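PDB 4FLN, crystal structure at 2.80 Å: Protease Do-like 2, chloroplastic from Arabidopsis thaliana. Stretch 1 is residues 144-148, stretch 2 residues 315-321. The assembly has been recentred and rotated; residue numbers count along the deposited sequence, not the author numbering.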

# COMPACT_ATOMS: atom_id res chain seq x y z
N HIS B 144 27.83 -37.45 10.84
CA HIS B 144 28.47 -36.47 11.70
C HIS B 144 28.27 -35.07 11.11
O HIS B 144 27.72 -34.92 10.02
CB HIS B 144 29.97 -36.79 11.88
N LEU B 145 28.72 -34.04 11.82
CA LEU B 145 28.51 -32.67 11.39
C LEU B 145 29.38 -32.29 10.18
O LEU B 145 30.60 -32.46 10.21
CB LEU B 145 28.76 -31.72 12.57
CG LEU B 145 28.48 -30.23 12.40
CD1 LEU B 145 27.08 -29.90 12.88
CD2 LEU B 145 29.51 -29.43 13.18
N PRO B 146 28.75 -31.77 9.12
CA PRO B 146 29.38 -31.41 7.84
C PRO B 146 30.37 -30.27 7.94
O PRO B 146 30.46 -29.60 8.97
CB PRO B 146 28.18 -30.98 6.98
CG PRO B 146 27.17 -30.54 7.96
CD PRO B 146 27.31 -31.45 9.13
N ARG B 147 31.14 -30.06 6.87
CA ARG B 147 32.01 -28.90 6.77
C ARG B 147 31.43 -27.95 5.73
O ARG B 147 30.67 -28.36 4.85
CB ARG B 147 33.44 -29.31 6.42
CG ARG B 147 34.06 -30.23 7.48
CD ARG B 147 35.58 -30.38 7.37
NE ARG B 147 36.14 -30.83 8.65
CZ ARG B 147 36.63 -30.01 9.58
NH1 ARG B 147 36.66 -28.70 9.37
NH2 ARG B 147 37.10 -30.50 10.72
N LEU B 148 31.75 -26.67 5.87
CA LEU B 148 31.31 -25.69 4.89
C LEU B 148 31.65 -26.14 3.48
O LEU B 148 32.76 -26.59 3.20
CB LEU B 148 31.97 -24.34 5.15
CG LEU B 148 31.55 -23.57 6.41
CD1 LEU B 148 32.20 -22.20 6.42
CD2 LEU B 148 30.03 -23.45 6.52
N PRO B 315 37.15 -22.13 21.03
CA PRO B 315 37.60 -23.21 20.15
C PRO B 315 36.51 -24.25 19.86
O PRO B 315 35.81 -24.71 20.76
CB PRO B 315 38.77 -23.85 20.92
CG PRO B 315 38.75 -23.22 22.30
CD PRO B 315 38.11 -21.88 22.12
N PHE B 316 36.38 -24.62 18.59
CA PHE B 316 35.27 -25.45 18.16
C PHE B 316 35.80 -26.72 17.51
O PHE B 316 35.77 -27.80 18.10
CB PHE B 316 34.43 -24.64 17.16
CG PHE B 316 33.26 -25.39 16.59
CD1 PHE B 316 32.75 -26.51 17.22
CD2 PHE B 316 32.67 -24.96 15.41
CE1 PHE B 316 31.68 -27.19 16.69
CE2 PHE B 316 31.60 -25.64 14.87
CZ PHE B 316 31.10 -26.75 15.50
N ARG B 317 36.29 -26.58 16.28
CA ARG B 317 36.95 -27.66 15.57
C ARG B 317 38.15 -27.03 14.87
O ARG B 317 38.27 -25.81 14.82
CB ARG B 317 36.00 -28.38 14.60
CG ARG B 317 35.58 -27.56 13.38
CD ARG B 317 34.06 -27.52 13.21
NE ARG B 317 33.49 -28.77 12.70
CZ ARG B 317 32.62 -28.83 11.69
NH1 ARG B 317 32.22 -27.72 11.08
NH2 ARG B 317 32.15 -30.00 11.29
N SER B 318 39.02 -27.86 14.31
CA SER B 318 40.42 -27.50 14.12
C SER B 318 40.70 -26.07 13.63
O SER B 318 41.54 -25.38 14.21
CB SER B 318 41.07 -28.51 13.18
OG SER B 318 40.13 -29.51 12.80
N SER B 319 40.02 -25.63 12.58
CA SER B 319 40.24 -24.28 12.05
C SER B 319 39.19 -23.27 12.52
O SER B 319 39.24 -22.09 12.16
CB SER B 319 40.29 -24.32 10.52
OG SER B 319 41.19 -23.34 10.01
N GLU B 320 38.25 -23.73 13.34
CA GLU B 320 37.03 -22.97 13.59
C GLU B 320 36.82 -22.50 15.03
O GLU B 320 37.34 -23.09 15.98
CB GLU B 320 35.81 -23.80 13.15
CG GLU B 320 35.93 -24.41 11.77
CD GLU B 320 34.64 -25.06 11.28
OE1 GLU B 320 34.71 -25.90 10.35
OE2 GLU B 320 33.56 -24.74 11.82
N ARG B 321 36.05 -21.43 15.18
CA ARG B 321 35.61 -20.98 16.50
C ARG B 321 34.08 -20.98 16.56
O ARG B 321 33.41 -21.04 15.54
CB ARG B 321 36.17 -19.59 16.82
CG ARG B 321 37.68 -19.55 16.90
CD ARG B 321 38.19 -18.30 17.61
NE ARG B 321 38.05 -18.35 19.07
CZ ARG B 321 38.90 -18.98 19.89
NH1 ARG B 321 39.95 -19.62 19.39
NH2 ARG B 321 38.70 -18.96 21.20

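Two like-charged guanidinium groups stack across this contact: that of Arg 147 lies flat on that of Arg 317, centres 4.7 Å apart and planes at 16°, with Arg 147 NH2 only 4.5 Å from Arg 317 NE. Glu 320 offsets the repulsion by pairing with both arginines. Its OE1 lies 3.6 Å from Arg 147 NH1 and 3.2 Å from Arg 317 NH1, a salt bridge in each case, and a weak hydrogen bond runs from Arg 317 NH1 to Glu 320 OE2 (3.4 Å). A type I turn from Arg 317 to Glu 320, closed by Glu 320 N to Arg 317 O at 2.6 Å, brings acid and base together on one stretch.

The CA-to-CB bond of Arg 317 points toward stretch 1, and the side chain is long enough to reach the backbone there. Arg 317 NH2 donates to Pro 146 O at 2.9 Å, near the guanidinium plane, while Arg 317 NH1 adds a weak hydrogen bond to the same oxygen at 3.3 Å. Proline has no amide hydrogen to give, but its carbonyl remains a good acceptor. Leu 145 CD2 covers one guanidinium face, 3.3 Å from Arg 317 NH2, and packs against Phe 316 CZ at 3.9 Å, giving the polar cluster an apolar flank. The stretches bury 288 Å² in all, with Arg 317 and Arg 147 contributing most.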